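Local coordinates for protein putative endo-1,4-beta-xylanase (Bacteroides thetaiotaomicron VPI-5482, PDB 5MSX) that probably hydrolyses O-glycosidic bonds of plant pectin as a calcium-binding family 43 glycoside hydrolase, with arabinofuranosidase activity likely, at residues V263-P266 against N271-F274; I210-Y215 against L293-D298; G201-K206 against Y223-V228; Y47-T52 against S95-A100. All blocks are in the same frame, centred on the assembly; numbering follows the deposited sequence.

Contact 1 (V263-P266 against N271-F274); sequences VFHP and NYYF. With EDO (1,2-ethanediol), chain B; EDO (1,2-ethanediol), chain V.
The methylene of His265 sits squarely over the Tyr272 ring: CB of His265 lies 3.9 Å from the centroid of that ring and only 3° off its normal, a CH-pi contact centred on the ring. The imidazole continues alongside the phenol, both side chains pointing the same way, with His265 CD2 3.6 Å from Tyr272 OH and the two planes inclined at 36°. CG of His265 stands between its backbone N and carbonyl carbon (chi1 69°), which folds the imidazole over the outer part of the phenol. At the ring's edge, in its plane, Val263 CG1 comes within 3.8 Å of Tyr272 CD2, and Phe295 meets the same tyrosine edge-to-face. A leucine in place of Tyr272 would probably leave the His265 methylene without its aromatic face and the imidazole freer to turn.

The backbone of the two segments forms an antiparallel hairpin, strands 261-264 and 272-278. Phe264 and Tyr273 are its hydrogen-bonded pair: Phe264 N reaches Tyr273 O at 3.1 Å, and Tyr273 N returns to Phe264 O at 2.8 Å. On their face of the sheet Tyr273 CB rests over the Phe264 ring, 3.6 Å from Phe264 CZ, while the two rings are slid apart. The Tyr273 hydroxyl donates to an ethanediol O2 at 2.6 Å, and that diol oxygen donates in turn to Asn271 OD1. Two backbone bonds thus fix the register and CH-pi and apolar contacts hold both faces, whereas the Tyr273-Asn271 bridge runs through a diol probably picked up from the crystallisation liquor.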
# COMPACT_ATOMS: atom_id res chain seq x y z
N VAL C 263 -15.22 -19.42 7.00
CA VAL C 263 -16.44 -18.69 7.30
C VAL C 263 -16.56 -17.50 6.35
O VAL C 263 -15.58 -16.83 6.03
CB VAL C 263 -16.53 -18.23 8.79
CG1 VAL C 263 -17.70 -17.27 9.05
CG2 VAL C 263 -16.67 -19.46 9.68
N PHE C 264 -17.77 -17.25 5.87
CA PHE C 264 -18.04 -16.10 5.04
C PHE C 264 -19.49 -15.60 5.22
O PHE C 264 -20.36 -16.32 5.70
CB PHE C 264 -17.75 -16.41 3.55
CG PHE C 264 -18.76 -17.31 2.91
CD1 PHE C 264 -18.66 -18.67 3.03
CD2 PHE C 264 -19.84 -16.76 2.22
CE1 PHE C 264 -19.61 -19.51 2.45
CE2 PHE C 264 -20.82 -17.58 1.65
CZ PHE C 264 -20.70 -18.95 1.76
N HIS C 265 -19.70 -14.35 4.82
CA HIS C 265 -21.02 -13.77 4.73
C HIS C 265 -21.08 -12.96 3.44
O HIS C 265 -20.15 -12.25 3.14
CB HIS C 265 -21.33 -12.91 5.98
CG HIS C 265 -20.53 -11.66 6.10
ND1 HIS C 265 -20.98 -10.44 5.63
CD2 HIS C 265 -19.35 -11.40 6.72
CE1 HIS C 265 -20.10 -9.50 5.92
NE2 HIS C 265 -19.11 -10.05 6.58
N PRO C 266 -22.17 -13.10 2.67
CA PRO C 266 -22.36 -12.24 1.50
C PRO C 266 -22.33 -10.76 1.90
O PRO C 266 -22.90 -10.40 2.93
CB PRO C 266 -23.75 -12.62 0.98
CG PRO C 266 -23.95 -14.02 1.46
CD PRO C 266 -23.22 -14.13 2.77
N ASN C 271 -25.78 -12.78 7.27
CA ASN C 271 -26.01 -14.21 7.10
C ASN C 271 -24.65 -14.82 6.99
O ASN C 271 -23.95 -14.59 6.00
CB ASN C 271 -26.85 -14.48 5.85
CG ASN C 271 -28.18 -13.75 5.87
OD1 ASN C 271 -28.61 -13.20 4.86
ND2 ASN C 271 -28.84 -13.74 7.03
N TYR C 272 -24.24 -15.54 8.02
CA TYR C 272 -22.94 -16.21 8.00
C TYR C 272 -23.12 -17.68 7.60
O TYR C 272 -24.16 -18.29 7.87
CB TYR C 272 -22.25 -16.09 9.36
CG TYR C 272 -21.64 -14.75 9.61
CD1 TYR C 272 -22.45 -13.62 9.81
CD2 TYR C 272 -20.27 -14.57 9.59
CE1 TYR C 272 -21.89 -12.37 10.03
CE2 TYR C 272 -19.71 -13.32 9.80
CZ TYR C 272 -20.52 -12.23 10.02
OH TYR C 272 -19.97 -10.99 10.21
N TYR C 273 -22.09 -18.21 6.94
CA TYR C 273 -22.01 -19.60 6.46
C TYR C 273 -20.66 -20.20 6.84
O TYR C 273 -19.67 -19.49 6.93
CB TYR C 273 -22.20 -19.66 4.93
CG TYR C 273 -23.55 -19.15 4.53
CD1 TYR C 273 -24.68 -19.97 4.52
CD2 TYR C 273 -23.72 -17.80 4.24
CE1 TYR C 273 -25.93 -19.47 4.19
CE2 TYR C 273 -24.96 -17.28 3.90
CZ TYR C 273 -26.06 -18.11 3.88
OH TYR C 273 -27.27 -17.55 3.57
N PHE C 274 -20.67 -21.50 7.04
CA PHE C 274 -19.51 -22.32 7.41
C PHE C 274 -19.30 -23.34 6.28
O PHE C 274 -20.22 -24.10 5.95
CB PHE C 274 -19.79 -23.02 8.74
CG PHE C 274 -18.74 -24.00 9.17
CD1 PHE C 274 -17.45 -23.55 9.54
CD2 PHE C 274 -19.02 -25.36 9.22
CE1 PHE C 274 -16.48 -24.45 9.96
CE2 PHE C 274 -18.04 -26.27 9.65
CZ PHE C 274 -16.78 -25.83 10.01
C1 EDO B . -28.64 -13.96 0.79
O1 EDO B . -27.21 -13.76 0.67
C2 EDO B . -28.90 -15.07 1.81
O2 EDO B . -27.83 -15.10 2.78
C1 EDO V . -15.90 -12.76 3.42
O1 EDO V . -17.04 -12.93 4.28
C2 EDO V . -16.29 -12.12 2.10
O2 EDO V . -17.54 -12.64 1.62

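Contact 2 (I210-Y215 against L293-D298); sequences IYYYLY and LKFNED. With EDO (1,2-ethanediol), chain D.
Tyr212 and Phe295 meet obliquely, their planes at 59° and their centroids 5.5 Å apart. Phe295 brings CE2 over one face of the tyrosine ring, off-centre toward its rim, 3.8 Å from Tyr212 CZ; its CD2 lies as close to Tyr212 OH. The opposite face of the Tyr212 ring carries CG2 of Ile210, two residues back along the strand, so the phenol lies between Ile210 CG2 on one face and Phe295, together with the stacked Phe205, on the other. With Tyr212 CG anti to its carbonyl carbon (chi1 -66°), the phenol extends from the strand toward the 293-298 loop, and its hydroxyl is hydrogen-bonded to Gly299 O, just past that segment. A valine at Tyr212 would probably open a gap beside Phe295 and leave the Gly299 carbonyl without this hydroxyl partner.

At the end of the contact Ile210 CD1 approaches Asp298 O at 4.1 Å, a loose touch. Phe295 has further company: Arg207 makes a cation-pi contact with it. The packing ties the loop that follows strand 287-293 to strand 210-217, which lies between strands 203-207 and 224-230 in a four-stranded antiparallel sheet; Phe205 belongs to the first of these, and Met229 of the second touches Tyr212.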
# COMPACT_ATOMS: atom_id res chain seq x y z
N ILE C 210 -16.76 -8.47 18.22
CA ILE C 210 -16.16 -9.67 18.78
C ILE C 210 -15.27 -10.34 17.72
O ILE C 210 -15.68 -10.52 16.58
CB ILE C 210 -17.24 -10.65 19.29
CG1 ILE C 210 -18.20 -9.92 20.26
CG2 ILE C 210 -16.61 -11.87 19.96
CD1 ILE C 210 -19.33 -10.79 20.81
N TYR C 211 -14.06 -10.68 18.14
CA TYR C 211 -13.09 -11.40 17.35
C TYR C 211 -13.23 -12.91 17.62
O TYR C 211 -13.31 -13.32 18.77
CB TYR C 211 -11.68 -10.95 17.73
CG TYR C 211 -11.34 -9.49 17.49
CD1 TYR C 211 -11.14 -9.00 16.19
CD2 TYR C 211 -11.16 -8.61 18.55
CE1 TYR C 211 -10.81 -7.68 15.97
CE2 TYR C 211 -10.84 -7.28 18.34
CZ TYR C 211 -10.65 -6.82 17.06
OH TYR C 211 -10.28 -5.51 16.86
N TYR C 212 -13.30 -13.69 16.54
CA TYR C 212 -13.52 -15.14 16.58
C TYR C 212 -12.33 -15.86 15.98
O TYR C 212 -11.98 -15.62 14.83
CB TYR C 212 -14.78 -15.52 15.80
CG TYR C 212 -16.04 -15.00 16.42
CD1 TYR C 212 -16.55 -13.73 16.10
CD2 TYR C 212 -16.72 -15.75 17.36
CE1 TYR C 212 -17.71 -13.25 16.68
CE2 TYR C 212 -17.87 -15.25 17.97
CZ TYR C 212 -18.38 -14.01 17.60
OH TYR C 212 -19.53 -13.52 18.22
N TYR C 213 -11.68 -16.72 16.77
CA TYR C 213 -10.59 -17.56 16.31
C TYR C 213 -11.03 -19.02 16.37
O TYR C 213 -11.16 -19.60 17.44
CB TYR C 213 -9.33 -17.35 17.18
CG TYR C 213 -8.22 -18.24 16.74
CD1 TYR C 213 -7.58 -17.98 15.55
CD2 TYR C 213 -7.85 -19.37 17.46
CE1 TYR C 213 -6.62 -18.83 15.07
CE2 TYR C 213 -6.86 -20.22 17.00
CZ TYR C 213 -6.26 -19.96 15.79
OH TYR C 213 -5.26 -20.75 15.28
N LEU C 214 -11.22 -19.61 15.20
CA LEU C 214 -11.62 -21.01 15.04
C LEU C 214 -10.40 -21.77 14.58
O LEU C 214 -9.67 -21.30 13.70
CB LEU C 214 -12.71 -21.15 13.95
CG LEU C 214 -14.15 -20.69 14.24
CD1 LEU C 214 -14.24 -19.24 14.65
CD2 LEU C 214 -15.00 -20.94 13.00
N TYR C 215 -10.20 -22.96 15.14
CA TYR C 215 -9.02 -23.76 14.89
C TYR C 215 -9.42 -25.25 14.83
O TYR C 215 -10.32 -25.69 15.54
CB TYR C 215 -7.98 -23.47 15.98
CG TYR C 215 -8.41 -23.82 17.40
CD1 TYR C 215 -9.21 -22.96 18.14
CD2 TYR C 215 -8.02 -25.02 17.98
CE1 TYR C 215 -9.63 -23.30 19.42
CE2 TYR C 215 -8.43 -25.36 19.28
CZ TYR C 215 -9.22 -24.51 19.98
OH TYR C 215 -9.63 -24.88 21.25
N LEU C 293 -24.24 -20.70 9.66
CA LEU C 293 -23.57 -20.48 10.92
C LEU C 293 -24.39 -19.40 11.66
O LEU C 293 -24.65 -18.32 11.12
CB LEU C 293 -22.13 -20.03 10.71
CG LEU C 293 -21.36 -19.82 12.04
CD1 LEU C 293 -20.50 -21.02 12.32
CD2 LEU C 293 -20.51 -18.59 12.00
N LYS C 294 -24.78 -19.73 12.89
CA LYS C 294 -25.64 -18.86 13.70
C LYS C 294 -24.98 -18.58 15.04
O LYS C 294 -24.09 -19.32 15.52
CB LYS C 294 -27.01 -19.50 13.93
CG LYS C 294 -27.80 -19.64 12.64
CD LYS C 294 -29.22 -20.12 12.90
CE LYS C 294 -29.95 -20.40 11.60
NZ LYS C 294 -31.42 -20.34 11.82
N PHE C 295 -25.43 -17.48 15.64
CA PHE C 295 -24.90 -16.98 16.89
C PHE C 295 -26.05 -16.85 17.89
O PHE C 295 -27.19 -16.53 17.51
CB PHE C 295 -24.23 -15.61 16.70
CG PHE C 295 -23.10 -15.60 15.70
CD1 PHE C 295 -23.36 -15.46 14.35
CD2 PHE C 295 -21.79 -15.74 16.11
CE1 PHE C 295 -22.33 -15.48 13.41
CE2 PHE C 295 -20.74 -15.75 15.19
CZ PHE C 295 -21.02 -15.63 13.83
N ASN C 296 -25.73 -17.06 19.16
CA ASN C 296 -26.61 -16.70 20.26
C ASN C 296 -26.44 -15.22 20.55
O ASN C 296 -25.49 -14.57 20.04
CB ASN C 296 -26.27 -17.49 21.47
CG ASN C 296 -26.40 -18.97 21.25
OD1 ASN C 296 -27.47 -19.46 20.85
ND2 ASN C 296 -25.34 -19.72 21.56
N GLU C 297 -27.34 -14.66 21.34
CA GLU C 297 -27.32 -13.21 21.57
C GLU C 297 -26.04 -12.69 22.24
O GLU C 297 -25.60 -11.57 21.94
CB GLU C 297 -28.53 -12.74 22.40
CG GLU C 297 -28.53 -11.23 22.76
CD GLU C 297 -28.45 -10.28 21.56
OE1 GLU C 297 -28.56 -10.73 20.38
OE2 GLU C 297 -28.29 -9.04 21.77
N ASP C 298 -25.47 -13.49 23.15
CA ASP C 298 -24.17 -13.12 23.77
C ASP C 298 -22.94 -13.17 22.81
O ASP C 298 -21.82 -12.88 23.25
CB ASP C 298 -23.90 -13.95 25.04
CG ASP C 298 -23.75 -15.49 24.80
OD1 ASP C 298 -23.77 -16.01 23.65
OD2 ASP C 298 -23.61 -16.22 25.81
C1 EDO D . -25.86 -22.79 13.59
O1 EDO D . -24.42 -22.73 13.66
C2 EDO D . -26.51 -24.04 13.01
O2 EDO D . -26.04 -24.33 11.66

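Contact 3 (G201-K206 against Y223-V228); sequences GPIFFK and YQYAYV
Tyr225 OH reaches the carbonyl of Gly201 across a four-stranded antiparallel sheet, which has the form of one blade of the five-bladed beta-propeller of glycoside hydrolase family 43. Strands 203-207 and 224-230 are not neighbours in this blade: strand 210-217 runs between them, so no backbone pairing joins them, and the Tyr225 side chain makes the link to a backbone carbonyl and to Ile203.

The polar part is one short hydrogen bond, Tyr225 OH to Gly201 O at 2.6 Å. The hydroxyl approaches in the carbonyl plane, on a lone pair, with a C=O...O angle of 140°, and the acceptor oxygen lies in the plane of the phenol, at its edge. The same hydroxyl also bonds to Gly261 N, so its oxygen is engaged both as donor and acceptor and the phenol end is pinned between two backbone segments. Gly201 N is bonded to Asp154 OD2; Asp154 is predicted to modulate the pKa of the catalytic glutamate and to orient both it and the substrate, and the proton donor is predicted to be Glu200, the residue just before Gly201. The bond from Tyr225 thus probably helps to position the backbone beside the active centre.

The apolar part is carried by Ile203. Its side chain crosses that of Tyr225 at about a right angle, with CG1 anti to the carbonyl carbon (chi1 -66°) and CD1 extended toward the phenol end.

Gly201 has a positive phi of 48°, and a beta-carbon there would lie tightly against Tyr225 OH. Ile203 CD1 ends 3.5 Å from Tyr225 CZ and 3.4 Å from Tyr225 OH.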
# COMPACT_ATOMS: atom_id res chain seq x y z
N GLY C 201 -5.65 -25.14 9.81
CA GLY C 201 -6.84 -24.51 9.22
C GLY C 201 -7.49 -23.38 10.00
O GLY C 201 -8.71 -23.35 10.12
N PRO C 202 -6.70 -22.43 10.51
CA PRO C 202 -7.34 -21.32 11.25
C PRO C 202 -8.35 -20.51 10.40
O PRO C 202 -8.16 -20.34 9.22
CB PRO C 202 -6.16 -20.43 11.66
CG PRO C 202 -5.04 -20.82 10.75
CD PRO C 202 -5.23 -22.26 10.40
N ILE C 203 -9.42 -20.09 11.03
CA ILE C 203 -10.40 -19.19 10.47
C ILE C 203 -10.50 -18.07 11.46
O ILE C 203 -10.57 -18.34 12.64
CB ILE C 203 -11.80 -19.89 10.35
CG1 ILE C 203 -11.72 -21.04 9.32
CG2 ILE C 203 -12.93 -18.87 10.05
CD1 ILE C 203 -12.97 -21.94 9.33
N PHE C 204 -10.47 -16.83 10.98
CA PHE C 204 -10.59 -15.66 11.85
C PHE C 204 -11.53 -14.65 11.22
O PHE C 204 -11.45 -14.36 10.00
CB PHE C 204 -9.23 -15.01 12.10
CG PHE C 204 -9.27 -13.91 13.12
CD1 PHE C 204 -9.58 -12.61 12.75
CD2 PHE C 204 -9.03 -14.18 14.47
CE1 PHE C 204 -9.64 -11.59 13.69
CE2 PHE C 204 -9.10 -13.18 15.41
CZ PHE C 204 -9.40 -11.87 15.02
N PHE C 205 -12.43 -14.12 12.04
CA PHE C 205 -13.31 -13.04 11.63
C PHE C 205 -13.81 -12.21 12.83
O PHE C 205 -13.74 -12.65 14.00
CB PHE C 205 -14.49 -13.55 10.80
CG PHE C 205 -15.42 -14.43 11.56
CD1 PHE C 205 -15.17 -15.79 11.66
CD2 PHE C 205 -16.55 -13.90 12.19
CE1 PHE C 205 -16.05 -16.61 12.38
CE2 PHE C 205 -17.39 -14.73 12.94
CZ PHE C 205 -17.13 -16.07 13.04
N LYS C 206 -14.31 -11.03 12.50
CA LYS C 206 -14.82 -10.09 13.47
C LYS C 206 -16.31 -9.86 13.19
O LYS C 206 -16.67 -9.57 12.07
CB LYS C 206 -14.09 -8.76 13.35
CG LYS C 206 -14.45 -7.74 14.43
CD LYS C 206 -13.75 -6.41 14.19
CE LYS C 206 -13.72 -5.54 15.45
NZ LYS C 206 -12.91 -4.35 15.10
N TYR C 223 -11.54 -35.04 12.60
CA TYR C 223 -11.47 -33.58 12.41
C TYR C 223 -12.65 -32.89 13.13
O TYR C 223 -13.80 -33.35 13.02
CB TYR C 223 -11.55 -33.25 10.93
CG TYR C 223 -10.37 -32.58 10.27
CD1 TYR C 223 -9.62 -31.60 10.93
CD2 TYR C 223 -10.08 -32.84 8.93
CE1 TYR C 223 -8.58 -30.94 10.29
CE2 TYR C 223 -9.04 -32.15 8.27
CZ TYR C 223 -8.31 -31.20 8.97
OH TYR C 223 -7.30 -30.50 8.37
N GLN C 224 -12.35 -31.86 13.92
CA GLN C 224 -13.33 -30.98 14.53
C GLN C 224 -12.84 -29.53 14.44
O GLN C 224 -11.61 -29.26 14.31
CB GLN C 224 -13.53 -31.31 16.00
CG GLN C 224 -13.95 -32.74 16.27
CD GLN C 224 -13.97 -33.05 17.77
OE1 GLN C 224 -12.97 -32.99 18.42
NE2 GLN C 224 -15.13 -33.37 18.30
N TYR C 225 -13.78 -28.60 14.47
CA TYR C 225 -13.44 -27.19 14.72
C TYR C 225 -13.87 -26.84 16.13
O TYR C 225 -14.98 -27.18 16.59
CB TYR C 225 -14.10 -26.24 13.70
CG TYR C 225 -13.25 -25.83 12.52
CD1 TYR C 225 -12.24 -24.89 12.67
CD2 TYR C 225 -13.44 -26.39 11.25
CE1 TYR C 225 -11.44 -24.50 11.59
CE2 TYR C 225 -12.64 -26.01 10.16
CZ TYR C 225 -11.65 -25.04 10.34
OH TYR C 225 -10.83 -24.64 9.30
N ALA C 226 -12.96 -26.15 16.81
CA ALA C 226 -13.21 -25.51 18.09
C ALA C 226 -12.95 -24.02 17.94
O ALA C 226 -12.48 -23.57 16.87
CB ALA C 226 -12.33 -26.12 19.15
N TYR C 227 -13.26 -23.23 18.96
CA TYR C 227 -13.03 -21.79 18.88
C TYR C 227 -12.88 -21.13 20.24
O TYR C 227 -13.20 -21.71 21.27
CB TYR C 227 -14.11 -21.06 18.05
CG TYR C 227 -15.33 -20.72 18.83
CD1 TYR C 227 -16.20 -21.71 19.28
CD2 TYR C 227 -15.64 -19.39 19.16
CE1 TYR C 227 -17.34 -21.41 19.99
CE2 TYR C 227 -16.78 -19.09 19.89
CZ TYR C 227 -17.63 -20.10 20.29
OH TYR C 227 -18.79 -19.82 21.01
N VAL C 228 -12.30 -19.93 20.19
CA VAL C 228 -12.21 -18.97 21.27
C VAL C 228 -12.59 -17.57 20.75
O VAL C 228 -12.66 -17.33 19.52
CB VAL C 228 -10.78 -18.93 21.89
CG1 VAL C 228 -10.47 -20.26 22.54
CG2 VAL C 228 -9.69 -18.59 20.88

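Contact 4 (Y47-T52 against S95-A100); sequences YCYATT and SKAIFA
Tyr49 lays the outer part of its ring against the methyl group of Ala97, and these two residues, with Ser95, make up the contact. Ala97 CB is 3.6 Å from Tyr49 OH and 3.8 Å from Tyr49 CE2, approaching the phenol end of the ring obliquely. CG of Tyr49 is anti to its carbonyl carbon (chi1 -60°), which carries the ring across from strand 45-52 to the 95-100 segment. The hydroxyl is spoken for elsewhere: it is hydrogen-bonded to Pro122 O, so the polar end of this buried ring is satisfied while the hydroxyl oxygen and CE2 both lie against the methyl. Tyr82 meets the same ring edge-to-face.

Ser95 contributes its backbone, the carbonyl oxygen standing 4.2 Å from Tyr49 CB, while its CB points away from the strand. Its hydroxyl donates to Lys96 O at 2.8 Å, tilted 27° from the carbonyl plane, and is also bonded to Tyr107 N, which links the loop ahead of strand 98-100 to the end of strand 103-106. Ala97 N is bonded to Gln40 OE1, a further link from this loop to strand 37-42.

About 10 Å from the centre of the chain, the contact joins strand 45-52 of one antiparallel sheet to the residues leading into strand 98-100 of the next, consecutive blades of the family 43 propeller. Strand 45-52 pairs with strands 37-42 and 67-70, whereas strand 98-100 pairs with strand 103-106, whose Ile106 packs on both Tyr49 and Ser95.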
# COMPACT_ATOMS: atom_id res chain seq x y z
N TYR C 47 -16.36 -16.52 -5.13
CA TYR C 47 -15.12 -17.17 -5.52
C TYR C 47 -14.82 -18.26 -4.49
O TYR C 47 -15.06 -18.05 -3.28
CB TYR C 47 -13.98 -16.16 -5.50
CG TYR C 47 -14.05 -15.13 -6.59
CD1 TYR C 47 -14.96 -14.07 -6.52
CD2 TYR C 47 -13.22 -15.23 -7.71
CE1 TYR C 47 -15.02 -13.13 -7.53
CE2 TYR C 47 -13.26 -14.27 -8.71
CZ TYR C 47 -14.18 -13.25 -8.62
OH TYR C 47 -14.20 -12.35 -9.63
N CYS C 48 -14.30 -19.40 -4.97
CA CYS C 48 -13.82 -20.49 -4.15
C CYS C 48 -12.40 -20.88 -4.56
O CYS C 48 -12.18 -21.45 -5.63
CB CYS C 48 -14.77 -21.69 -4.22
SG CYS C 48 -14.24 -23.13 -3.21
N TYR C 49 -11.45 -20.52 -3.70
CA TYR C 49 -10.08 -20.94 -3.80
C TYR C 49 -9.87 -22.13 -2.84
O TYR C 49 -10.13 -22.02 -1.64
CB TYR C 49 -9.18 -19.80 -3.33
CG TYR C 49 -9.28 -18.51 -4.12
CD1 TYR C 49 -8.53 -18.32 -5.30
CD2 TYR C 49 -10.06 -17.45 -3.68
CE1 TYR C 49 -8.59 -17.13 -6.02
CE2 TYR C 49 -10.12 -16.25 -4.40
CZ TYR C 49 -9.38 -16.09 -5.55
OH TYR C 49 -9.44 -14.90 -6.25
N ALA C 50 -9.35 -23.23 -3.33
CA ALA C 50 -9.26 -24.45 -2.54
C ALA C 50 -8.08 -25.29 -2.96
O ALA C 50 -7.46 -25.02 -4.00
CB ALA C 50 -10.57 -25.23 -2.65
N THR C 51 -7.74 -26.27 -2.12
CA THR C 51 -6.89 -27.38 -2.53
C THR C 51 -7.70 -28.28 -3.49
O THR C 51 -8.83 -28.69 -3.16
CB THR C 51 -6.48 -28.22 -1.31
OG1 THR C 51 -5.89 -27.40 -0.31
CG2 THR C 51 -5.53 -29.39 -1.72
N THR C 52 -7.13 -28.60 -4.65
CA THR C 52 -7.74 -29.56 -5.53
C THR C 52 -7.22 -30.98 -5.17
O THR C 52 -6.03 -31.23 -5.13
CB THR C 52 -7.52 -29.18 -7.00
OG1 THR C 52 -8.13 -27.89 -7.27
CG2 THR C 52 -8.12 -30.27 -7.92
N SER C 95 -5.40 -18.86 1.13
CA SER C 95 -6.22 -17.92 1.88
C SER C 95 -7.30 -17.38 0.98
O SER C 95 -7.38 -17.73 -0.20
CB SER C 95 -5.34 -16.78 2.38
OG SER C 95 -4.84 -16.02 1.28
N LYS C 96 -8.16 -16.55 1.54
CA LYS C 96 -8.96 -15.63 0.74
C LYS C 96 -8.07 -14.64 -0.03
O LYS C 96 -6.91 -14.43 0.33
CB LYS C 96 -9.94 -14.88 1.61
CG LYS C 96 -11.09 -15.78 1.99
CD LYS C 96 -12.08 -15.15 2.90
CE LYS C 96 -12.74 -16.27 3.70
NZ LYS C 96 -13.88 -15.69 4.39
N ALA C 97 -8.60 -14.14 -1.14
CA ALA C 97 -7.94 -13.09 -1.92
C ALA C 97 -8.19 -11.79 -1.16
O ALA C 97 -9.32 -11.45 -0.95
CB ALA C 97 -8.52 -13.02 -3.33
N ILE C 98 -7.14 -11.11 -0.71
CA ILE C 98 -7.27 -9.91 0.16
C ILE C 98 -7.02 -8.63 -0.66
O ILE C 98 -5.97 -8.51 -1.29
CB ILE C 98 -6.26 -9.99 1.33
CG1 ILE C 98 -6.34 -11.38 2.01
CG2 ILE C 98 -6.51 -8.88 2.35
CD1 ILE C 98 -7.70 -11.69 2.62
N PHE C 99 -7.96 -7.70 -0.65
CA PHE C 99 -7.77 -6.44 -1.37
C PHE C 99 -6.98 -5.45 -0.54
O PHE C 99 -7.37 -5.13 0.55
CB PHE C 99 -9.09 -5.82 -1.79
CG PHE C 99 -8.91 -4.58 -2.61
CD1 PHE C 99 -8.56 -4.68 -3.94
CD2 PHE C 99 -9.03 -3.33 -2.03
CE1 PHE C 99 -8.36 -3.53 -4.71
CE2 PHE C 99 -8.82 -2.18 -2.78
CZ PHE C 99 -8.49 -2.28 -4.11
N ALA C 100 -5.85 -4.97 -1.05
CA ALA C 100 -5.04 -3.95 -0.38
C ALA C 100 -4.09 -3.32 -1.40
O ALA C 100 -3.68 -3.98 -2.38
CB ALA C 100 -4.26 -4.52 0.79

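In the fold
All four contacts lie within the family 43 catalytic region. Contact 4 closes first along the chain; contacts 2 and 3 then interleave, and contact 1 is nested inside the loop closed by contact 2. Contacts 2 and 3, with centres about 9 Å apart, share the sheet of strands 203-207, 210-217 and 224-230. Contact 1, about 11 Å from contact 2 and 13 Å from contact 3 between centres, belongs to the next sheet and packs against both. Contact 4 lies about 15 Å from contact 1, joined through Lys96 NZ and Val263 O, but touches neither of the others. Contacts 1 and 3 tie strands within sheets, 2 and 4 join different ones; contact 3 adjoins predicted active-site residues.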